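Local atomic coordinates of ABC transporter (Caldanaerobius, PDB entry 4G68), a protein that probably serves as the extracellular solute-binding component of an ABC transporter, capturing sugars released from xylan for uptake by the cell. Residues T191-P202 against G249-R260; D311-V320 against I381-A391. All coordinates share one frame; numbering follows the deposited sequence.

Contact 1. Residues T191-P202 against G249-R260; sequences TPFALGEKDEWP and GAFDSGFMGLTR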
loop_
_atom_site.group_PDB
_atom_site.type_symbol
_atom_site.label_atom_id
_atom_site.label_comp_id
_atom_site.label_asym_id
_atom_site.label_seq_id
_atom_site.Cartn_x
_atom_site.Cartn_y
_atom_site.Cartn_z
ATOM N N THR C 191 -18.780 10.404 11.903
ATOM C CA THR C 191 -18.044 9.155 11.630
ATOM C C THR C 191 -16.532 9.383 11.862
ATOM O O THR C 191 -15.919 10.189 11.145
ATOM C CB THR C 191 -18.299 8.685 10.158
ATOM O OG1 THR C 191 -19.698 8.511 9.943
ATOM C CG2 THR C 191 -17.632 7.371 9.861
ATOM N N PRO C 192 -15.931 8.696 12.862
ATOM C CA PRO C 192 -14.532 8.981 13.210
ATOM C C PRO C 192 -13.616 8.519 12.095
ATOM O O PRO C 192 -12.728 9.228 11.737
ATOM C CB PRO C 192 -14.298 8.083 14.455
ATOM C CG PRO C 192 -15.651 8.055 15.081
ATOM C CD PRO C 192 -16.580 7.881 13.908
ATOM N N PHE C 193 -13.813 7.299 11.603
ATOM C CA PHE C 193 -12.977 6.792 10.528
ATOM C C PHE C 193 -13.870 6.365 9.362
ATOM O O PHE C 193 -14.868 5.660 9.579
ATOM C CB PHE C 193 -12.204 5.533 10.964
ATOM C CG PHE C 193 -10.909 5.795 11.689
ATOM C CD1 PHE C 193 -9.662 5.807 10.998
ATOM C CD2 PHE C 193 -10.893 5.948 13.076
ATOM C CE1 PHE C 193 -8.477 6.050 11.702
ATOM C CE2 PHE C 193 -9.692 6.127 13.764
ATOM C CZ PHE C 193 -8.492 6.156 13.084
ATOM N N ALA C 194 -13.499 6.767 8.139
ATOM C CA ALA C 194 -14.072 6.169 6.938
ATOM C C ALA C 194 -13.298 4.911 6.684
ATOM O O ALA C 194 -12.136 5.013 6.295
ATOM C CB ALA C 194 -13.921 7.092 5.735
ATOM N N LEU C 195 -13.911 3.739 6.902
ATOM C CA LEU C 195 -13.237 2.463 6.465
ATOM C C LEU C 195 -14.104 1.592 5.497
ATOM O O LEU C 195 -15.294 1.395 5.765
ATOM C CB LEU C 195 -12.732 1.664 7.666
ATOM C CG LEU C 195 -12.258 0.224 7.448
ATOM C CD1 LEU C 195 -10.977 0.148 6.585
ATOM C CD2 LEU C 195 -12.102 -0.553 8.742
ATOM N N GLY C 196 -13.509 1.072 4.386
ATOM C CA GLY C 196 -14.156 0.034 3.613
ATOM C C GLY C 196 -13.461 -1.311 3.762
ATOM O O GLY C 196 -12.363 -1.495 3.212
ATOM N N GLU C 197 -14.097 -2.256 4.477
ATOM C CA GLU C 197 -13.438 -3.525 4.865
ATOM C C GLU C 197 -13.779 -4.783 3.993
ATOM O O GLU C 197 -13.239 -5.874 4.207
ATOM C CB GLU C 197 -13.623 -3.778 6.379
ATOM C CG GLU C 197 -13.373 -5.190 6.911
ATOM C CD GLU C 197 -11.882 -5.587 6.916
ATOM O OE1 GLU C 197 -11.071 -4.727 6.464
ATOM O OE2 GLU C 197 -11.534 -6.739 7.355
ATOM N N LYS C 198 -14.598 -4.597 2.965
ATOM C CA LYS C 198 -15.087 -5.704 2.087
ATOM C C LYS C 198 -14.011 -6.591 1.418
ATOM O O LYS C 198 -14.202 -7.822 1.209
ATOM C CB LYS C 198 -15.920 -5.107 0.969
ATOM C CG LYS C 198 -16.840 -6.115 0.302
ATOM C CD LYS C 198 -17.592 -5.446 -0.836
ATOM C CE LYS C 198 -17.881 -6.426 -1.953
ATOM N NZ LYS C 198 -19.058 -7.310 -1.733
ATOM N N ASP C 199 -12.926 -5.946 1.004
ATOM C CA ASP C 199 -11.830 -6.612 0.372
ATOM C C ASP C 199 -10.754 -6.931 1.392
ATOM O O ASP C 199 -9.717 -7.400 1.026
ATOM C CB ASP C 199 -11.326 -5.775 -0.847
ATOM C CG ASP C 199 -12.419 -5.611 -1.940
ATOM O OD1 ASP C 199 -12.971 -6.648 -2.370
ATOM O OD2 ASP C 199 -12.725 -4.471 -2.403
ATOM N N GLU C 200 -11.031 -6.691 2.687
ATOM C CA GLU C 200 -10.174 -7.098 3.863
ATOM C C GLU C 200 -8.790 -6.474 4.035
ATOM O O GLU C 200 -8.326 -6.263 5.170
ATOM C CB GLU C 200 -10.082 -8.624 3.985
ATOM C CG GLU C 200 -11.443 -9.259 3.725
ATOM C CD GLU C 200 -11.459 -10.747 3.996
ATOM O OE1 GLU C 200 -10.372 -11.363 3.995
ATOM O OE2 GLU C 200 -12.575 -11.291 4.229
ATOM N N TRP C 201 -8.100 -6.241 2.914
ATOM C CA TRP C 201 -6.814 -5.617 3.009
ATOM C C TRP C 201 -6.823 -4.224 3.666
ATOM O O TRP C 201 -5.982 -3.968 4.462
ATOM C CB TRP C 201 -5.978 -5.720 1.712
ATOM C CG TRP C 201 -6.460 -4.832 0.643
ATOM C CD1 TRP C 201 -7.299 -5.147 -0.428
ATOM C CD2 TRP C 201 -6.217 -3.404 0.545
ATOM N NE1 TRP C 201 -7.558 -4.039 -1.177
ATOM C CE2 TRP C 201 -6.931 -2.951 -0.646
ATOM C CE3 TRP C 201 -5.434 -2.483 1.271
ATOM C CZ2 TRP C 201 -6.921 -1.617 -1.044
ATOM C CZ3 TRP C 201 -5.430 -1.171 0.860
ATOM C CH2 TRP C 201 -6.150 -0.744 -0.281
ATOM N N PRO C 202 -7.791 -3.355 3.384
ATOM C CA PRO C 202 -7.653 -2.035 4.037
ATOM C C PRO C 202 -7.672 -2.081 5.585
ATOM O O PRO C 202 -6.875 -1.395 6.207
ATOM C CB PRO C 202 -8.822 -1.238 3.473
ATOM C CG PRO C 202 -9.215 -1.942 2.231
ATOM C CD PRO C 202 -8.989 -3.402 2.526
ATOM N N GLY C 249 -16.528 2.814 18.480
ATOM C CA GLY C 249 -17.416 3.244 17.381
ATOM C C GLY C 249 -16.635 4.068 16.355
ATOM O O GLY C 249 -17.153 5.046 15.795
ATOM N N ALA C 250 -15.375 3.686 16.133
ATOM C CA ALA C 250 -14.601 4.261 15.021
ATOM C C ALA C 250 -15.266 4.158 13.630
ATOM O O ALA C 250 -15.047 5.023 12.794
ATOM C CB ALA C 250 -13.208 3.670 14.991
ATOM N N PHE C 251 -16.081 3.124 13.376
ATOM C CA PHE C 251 -16.531 2.827 11.998
ATOM C C PHE C 251 -18.032 2.936 11.813
ATOM O O PHE C 251 -18.791 2.597 12.718
ATOM C CB PHE C 251 -15.963 1.469 11.488
ATOM C CG PHE C 251 -14.470 1.283 11.828
ATOM C CD1 PHE C 251 -13.465 2.011 11.132
ATOM C CD2 PHE C 251 -14.063 0.413 12.879
ATOM C CE1 PHE C 251 -12.125 1.891 11.505
ATOM C CE2 PHE C 251 -12.730 0.288 13.227
ATOM C CZ PHE C 251 -11.758 1.011 12.555
ATOM N N ASP C 252 -18.469 3.390 10.650
ATOM C CA ASP C 252 -19.888 3.381 10.308
ATOM C C ASP C 252 -20.439 1.951 10.413
ATOM O O ASP C 252 -19.714 0.986 10.191
ATOM C CB ASP C 252 -20.112 3.885 8.896
ATOM C CG ASP C 252 -20.130 5.415 8.800
ATOM O OD1 ASP C 252 -20.728 6.119 9.667
ATOM O OD2 ASP C 252 -19.550 5.923 7.811
ATOM N N SER C 253 -21.716 1.815 10.741
ATOM C CA SER C 253 -22.361 0.494 10.855
ATOM C C SER C 253 -22.040 -0.506 9.680
ATOM O O SER C 253 -21.627 -1.645 9.912
ATOM C CB SER C 253 -23.886 0.671 11.069
ATOM O OG SER C 253 -24.174 1.606 12.127
ATOM N N GLY C 254 -22.205 -0.079 8.436
ATOM C CA GLY C 254 -21.956 -0.981 7.287
ATOM C C GLY C 254 -20.551 -1.035 6.673
ATOM O O GLY C 254 -20.378 -1.434 5.485
ATOM N N PHE C 255 -19.540 -0.669 7.462
ATOM C CA PHE C 255 -18.158 -0.552 6.931
ATOM C C PHE C 255 -17.668 -1.854 6.298
ATOM O O PHE C 255 -16.927 -1.802 5.322
ATOM C CB PHE C 255 -17.190 -0.003 8.004
ATOM C CG PHE C 255 -16.798 -0.999 9.085
ATOM C CD1 PHE C 255 -15.536 -1.536 9.103
ATOM C CD2 PHE C 255 -17.683 -1.381 10.091
ATOM C CE1 PHE C 255 -15.151 -2.426 10.072
ATOM C CE2 PHE C 255 -17.287 -2.266 11.091
ATOM C CZ PHE C 255 -16.037 -2.803 11.065
ATOM N N MET C 256 -18.106 -3.016 6.833
ATOM C CA MET C 256 -17.646 -4.340 6.323
ATOM C C MET C 256 -18.147 -4.655 4.904
ATOM O O MET C 256 -17.559 -5.501 4.212
ATOM C CB MET C 256 -17.899 -5.509 7.302
ATOM C CG MET C 256 -16.845 -5.599 8.401
ATOM S SD MET C 256 -17.135 -6.712 9.782
ATOM C CE MET C 256 -18.884 -6.484 10.078
ATOM N N GLY C 257 -19.189 -3.948 4.466
ATOM C CA GLY C 257 -19.750 -4.092 3.108
ATOM C C GLY C 257 -19.244 -3.086 2.083
ATOM O O GLY C 257 -19.683 -3.093 0.934
ATOM N N LEU C 258 -18.322 -2.218 2.494
ATOM C CA LEU C 258 -17.819 -1.169 1.635
ATOM C C LEU C 258 -16.348 -1.448 1.261
ATOM O O LEU C 258 -15.583 -2.081 2.046
ATOM C CB LEU C 258 -18.015 0.239 2.268
ATOM C CG LEU C 258 -19.100 1.246 1.789
ATOM C CD1 LEU C 258 -20.517 0.703 1.555
ATOM C CD2 LEU C 258 -19.152 2.441 2.736
ATOM N N THR C 259 -15.999 -1.031 0.048
ATOM C CA THR C 259 -14.657 -1.231 -0.532
ATOM C C THR C 259 -13.735 -0.080 -0.155
ATOM O O THR C 259 -14.193 0.911 0.397
ATOM C CB THR C 259 -14.711 -1.310 -2.060
ATOM O OG1 THR C 259 -15.132 -0.055 -2.599
ATOM C CG2 THR C 259 -15.648 -2.439 -2.536
ATOM N N ARG C 260 -12.437 -0.206 -0.448
ATOM C CA ARG C 260 -11.502 0.913 -0.248
ATOM C C ARG C 260 -12.021 2.190 -0.971
ATOM O O ARG C 260 -12.021 3.268 -0.379
ATOM C CB ARG C 260 -10.108 0.514 -0.766
ATOM C CG ARG C 260 -9.004 1.581 -0.621
ATOM C CD ARG C 260 -8.899 2.536 -1.821
ATOM N NE ARG C 260 -8.610 1.855 -3.070
ATOM C CZ ARG C 260 -7.381 1.596 -3.530
ATOM N NH1 ARG C 260 -6.260 1.952 -2.835
ATOM N NH2 ARG C 260 -7.258 0.957 -4.710
HETATM O O HOH W 1 -11.410 -2.535 -1.568
#
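F193 and E197 join the backbone of 191-202 to 249-260: F193 N donates to A250 O at 2.8 Å, and E197 N to F255 O at 3.0 Å in an almost straight bond (179°). This is loop packing in a periplasmic-binding-protein fold, between the lead-in to helix 201-215 and the loop linking helices 233-248 and 260-268. F255 O also accepts from L258 N, and the two donors reach it from opposite faces of the carbonyl plane. The apolar middle rests on F251. A250 CB covers one face of its ring, and L195 CD2 lies over the other as a CH-pi contact, 4.0 Å from the centroid. L195 CG stands anti to the backbone N, which brings the branch up against F251. CD2 of L195 touches F255 CD1 at 3.6 Å as well. The F193 ring lies beside F251 with the planes inclined at 47°, while M245 and I182 of the neighbouring helices pack on F193 too. At one end, T191 OG1 donates to D252 OD1 at 2.6 Å, on the syn side of the carboxylate but tilted out of its plane. An alanine in place of D252 is likely to leave the T191 hydroxyl without this acceptor and its methyl without the carboxylate beside it. At the other end, the W201 ring meets R260. The planes are nearly perpendicular (83°), with W201 CZ2 and CH2 over one face of the R260 guanidinium. Both polar ends bond elsewhere, W201 NE1 to D80 and R260 NH1 to D281. Nearby, one water lies between D199 OD2 and R260 N, accepting from R260 N at 2.8 Å.

Contact 2. Residues D311-V320 against I381-A391; sequences DPTEYIGGTV and IVANAKGSVPA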
loop_
_atom_site.group_PDB
_atom_site.type_symbol
_atom_site.label_atom_id
_atom_site.label_comp_id
_atom_site.label_asym_id
_atom_site.label_seq_id
_atom_site.Cartn_x
_atom_site.Cartn_y
_atom_site.Cartn_z
ATOM N N ASP C 311 9.556 1.508 18.017
ATOM C CA ASP C 311 9.985 2.893 17.900
ATOM C C ASP C 311 8.832 3.673 17.223
ATOM O O ASP C 311 8.271 3.153 16.286
ATOM C CB ASP C 311 11.218 2.962 17.011
ATOM C CG ASP C 311 11.696 4.395 16.772
ATOM O OD1 ASP C 311 10.965 5.218 16.175
ATOM O OD2 ASP C 311 12.844 4.706 17.156
ATOM N N PRO C 312 8.506 4.921 17.683
ATOM C CA PRO C 312 7.331 5.635 17.143
ATOM C C PRO C 312 7.410 6.051 15.672
ATOM O O PRO C 312 6.414 6.581 15.117
ATOM C CB PRO C 312 7.255 6.906 18.020
ATOM C CG PRO C 312 7.817 6.438 19.309
ATOM C CD PRO C 312 9.005 5.577 18.908
ATOM N N THR C 313 8.585 5.858 15.062
ATOM C CA THR C 313 8.813 6.283 13.663
ATOM C C THR C 313 8.734 5.108 12.643
ATOM O O THR C 313 8.796 5.322 11.423
ATOM C CB THR C 313 10.197 6.911 13.475
ATOM O OG1 THR C 313 11.169 5.872 13.620
ATOM C CG2 THR C 313 10.482 8.074 14.511
ATOM N N GLU C 314 8.654 3.882 13.139
ATOM C CA GLU C 314 8.505 2.723 12.243
ATOM C C GLU C 314 7.183 2.829 11.504
ATOM O O GLU C 314 6.167 3.246 12.070
ATOM C CB GLU C 314 8.563 1.379 13.007
ATOM C CG GLU C 314 9.713 1.199 14.011
ATOM C CD GLU C 314 9.631 -0.102 14.814
ATOM O OE1 GLU C 314 8.544 -0.676 14.932
ATOM O OE2 GLU C 314 10.676 -0.616 15.303
ATOM N N TYR C 315 7.189 2.395 10.242
ATOM C CA TYR C 315 5.981 2.435 9.437
ATOM C C TYR C 315 5.733 1.155 8.665
ATOM O O TYR C 315 6.664 0.368 8.438
ATOM C CB TYR C 315 5.983 3.674 8.543
ATOM C CG TYR C 315 7.024 3.714 7.459
ATOM C CD1 TYR C 315 8.294 4.260 7.682
ATOM C CD2 TYR C 315 6.702 3.264 6.171
ATOM C CE1 TYR C 315 9.250 4.331 6.657
ATOM C CE2 TYR C 315 7.648 3.290 5.139
ATOM C CZ TYR C 315 8.918 3.820 5.373
ATOM O OH TYR C 315 9.804 3.884 4.327
ATOM N N ILE C 316 4.459 0.899 8.371
ATOM C CA ILE C 316 4.102 -0.166 7.456
ATOM C C ILE C 316 4.261 0.433 6.052
ATOM O O ILE C 316 3.703 1.500 5.730
ATOM C CB ILE C 316 2.643 -0.644 7.708
ATOM C CG1 ILE C 316 2.490 -1.233 9.122
ATOM C CG2 ILE C 316 2.124 -1.569 6.581
ATOM C CD1 ILE C 316 3.025 -2.649 9.260
ATOM N N GLY C 317 5.015 -0.241 5.198
ATOM C CA GLY C 317 5.121 0.171 3.783
ATOM C C GLY C 317 6.535 -0.301 3.295
ATOM O O GLY C 317 7.050 -1.348 3.730
ATOM N N GLY C 318 7.208 0.450 2.408
ATOM C CA GLY C 318 8.503 -0.042 1.831
ATOM C C GLY C 318 8.433 0.091 0.312
ATOM O O GLY C 318 7.388 0.496 -0.213
ATOM N N THR C 319 9.524 -0.238 -0.384
ATOM C CA THR C 319 9.557 -0.130 -1.853
ATOM C C THR C 319 9.000 -1.427 -2.440
ATOM O O THR C 319 9.690 -2.424 -2.581
ATOM C CB THR C 319 10.955 0.171 -2.400
ATOM O OG1 THR C 319 11.446 1.362 -1.788
ATOM C CG2 THR C 319 10.916 0.319 -3.961
ATOM N N VAL C 320 7.730 -1.396 -2.817
ATOM C CA VAL C 320 7.078 -2.640 -3.141
ATOM C C VAL C 320 6.385 -2.569 -4.477
ATOM O O VAL C 320 6.047 -3.623 -5.011
ATOM C CB VAL C 320 6.015 -3.030 -2.074
ATOM C CG1 VAL C 320 6.680 -3.501 -0.754
ATOM C CG2 VAL C 320 5.096 -1.833 -1.807
ATOM N N ILE C 381 6.091 11.328 7.753
ATOM C CA ILE C 381 6.125 9.862 7.886
ATOM C C ILE C 381 7.434 9.210 7.463
ATOM O O ILE C 381 8.086 8.470 8.255
ATOM C CB ILE C 381 4.934 9.129 7.148
ATOM C CG1 ILE C 381 3.591 9.422 7.814
ATOM C CG2 ILE C 381 5.119 7.615 7.231
ATOM C CD1 ILE C 381 2.855 10.602 7.239
ATOM N N VAL C 382 7.814 9.436 6.213
ATOM C CA VAL C 382 8.930 8.673 5.727
ATOM C C VAL C 382 10.309 9.148 6.276
ATOM O O VAL C 382 11.096 8.333 6.739
ATOM C CB VAL C 382 8.898 8.520 4.193
ATOM C CG1 VAL C 382 10.015 7.580 3.766
ATOM C CG2 VAL C 382 7.563 7.922 3.739
ATOM N N ALA C 383 10.551 10.460 6.235
ATOM C CA ALA C 383 11.848 11.062 6.652
ATOM C C ALA C 383 12.312 10.640 8.063
ATOM O O ALA C 383 11.529 10.658 9.013
ATOM C CB ALA C 383 11.759 12.587 6.547
ATOM N N ASN C 384 13.591 10.266 8.173
ATOM C CA ASN C 384 14.225 9.807 9.418
ATOM C C ASN C 384 13.588 8.585 10.114
ATOM O O ASN C 384 13.916 8.292 11.257
ATOM C CB ASN C 384 14.432 10.982 10.382
ATOM C CG ASN C 384 15.342 12.052 9.793
ATOM O OD1 ASN C 384 16.363 11.740 9.175
ATOM N ND2 ASN C 384 14.957 13.310 9.936
ATOM N N ALA C 385 12.689 7.875 9.412
ATOM C CA ALA C 385 12.016 6.712 9.980
ATOM C C ALA C 385 13.042 5.669 10.413
ATOM O O ALA C 385 14.053 5.454 9.737
ATOM C CB ALA C 385 11.028 6.102 8.972
ATOM N N LYS C 386 12.766 5.013 11.532
ATOM C CA LYS C 386 13.715 4.024 12.096
ATOM C C LYS C 386 13.823 2.696 11.291
ATOM O O LYS C 386 14.911 2.380 10.769
ATOM C CB LYS C 386 13.435 3.810 13.572
ATOM C CG LYS C 386 14.651 3.265 14.292
ATOM C CD LYS C 386 14.224 2.149 15.232
ATOM C CE LYS C 386 15.349 1.816 16.200
ATOM N NZ LYS C 386 14.702 1.670 17.514
ATOM N N GLY C 387 12.730 1.935 11.196
ATOM C CA GLY C 387 12.572 0.894 10.193
ATOM C C GLY C 387 11.157 0.791 9.604
ATOM O O GLY C 387 10.294 1.637 9.831
ATOM N N SER C 388 10.907 -0.269 8.832
ATOM C CA SER C 388 9.630 -0.385 8.186
ATOM C C SER C 388 9.539 -1.800 7.697
ATOM O O SER C 388 10.562 -2.470 7.580
ATOM C CB SER C 388 9.518 0.593 6.998
ATOM O OG SER C 388 10.309 0.136 5.884
ATOM N N VAL C 389 8.313 -2.228 7.417
ATOM C CA VAL C 389 8.025 -3.593 6.960
ATOM C C VAL C 389 6.756 -3.544 6.110
ATOM O O VAL C 389 5.834 -2.785 6.427
ATOM C CB VAL C 389 7.866 -4.555 8.169
ATOM C CG1 VAL C 389 6.561 -4.286 8.943
ATOM C CG2 VAL C 389 8.030 -6.017 7.722
ATOM N N PRO C 390 6.711 -4.289 4.984
ATOM C CA PRO C 390 5.479 -4.195 4.137
ATOM C C PRO C 390 4.234 -4.749 4.817
ATOM O O PRO C 390 4.338 -5.520 5.787
ATOM C CB PRO C 390 5.831 -5.049 2.894
ATOM C CG PRO C 390 7.357 -5.066 2.850
ATOM C CD PRO C 390 7.775 -5.081 4.314
ATOM N N ALA C 391 3.078 -4.384 4.309
ATOM C CA ALA C 391 1.791 -4.929 4.796
ATOM C C ALA C 391 1.836 -6.437 4.696
ATOM O O ALA C 391 2.464 -7.018 3.753
ATOM C CB ALA C 391 0.684 -4.413 3.931
HETATM O O HOH W 2 7.008 7.157 10.680
#
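The Y315 ring carries S388 CB over the centre of one face, 3.6 Å from the centroid. A385 CB lies at the ring edge, 3.4 Å from Y315 CE1, with T313 O of its own segment also in the ring plane. Y315 CG sits between the backbone N and the carbonyl carbon (chi1 67°), which folds the ring across S388. V382 CG1 touches the hydroxyl end. Beneath these groups, 315-316 and 388-389 pair as short parallel strands. Y315 N donates to G387 O, V389 N to Y315 O, and G317 N to V389 O at 2.9 Å. I316 and V389 point to the face away from Y315 and S388, where CD1 of I316 meets CG1 of V389 and helices 201-215 and 217-224 pack. At the turn, K386 N donates to T313 OG1 at 2.8 Å. That hydroxyl donates in turn to D311 OD1, which also accepts T313 N in an Asx turn. K386 NZ forms a long salt bridge to D311 OD2 at 3.6 Å. The aspartate thus uses one oxygen to fix the T313 hydroxyl and the other to face the lysine, so its negative charge is probably stabilised.

Both contacts are partly buried, with centres 24 Å apart and nearest atoms about 7 Å apart. The centre of contact 1 is about 17 Å from the centre of the chain, that of contact 2 about 12 Å. Helix 201-215 relates them: it starts in contact 1, and its later residues pack on I316 and A391 of contact 2. Contact 1 joins loops around helix ends, and packed apolar side chains fill its middle between scattered backbone bonds. One side of contact 2 runs into strand 317-325 of the mixed sheet, and a short parallel strand pairing carries the middle of the contact. Each has a charged or polar margin, T191 with D252 in contact 1 and D311 with K386 in contact 2.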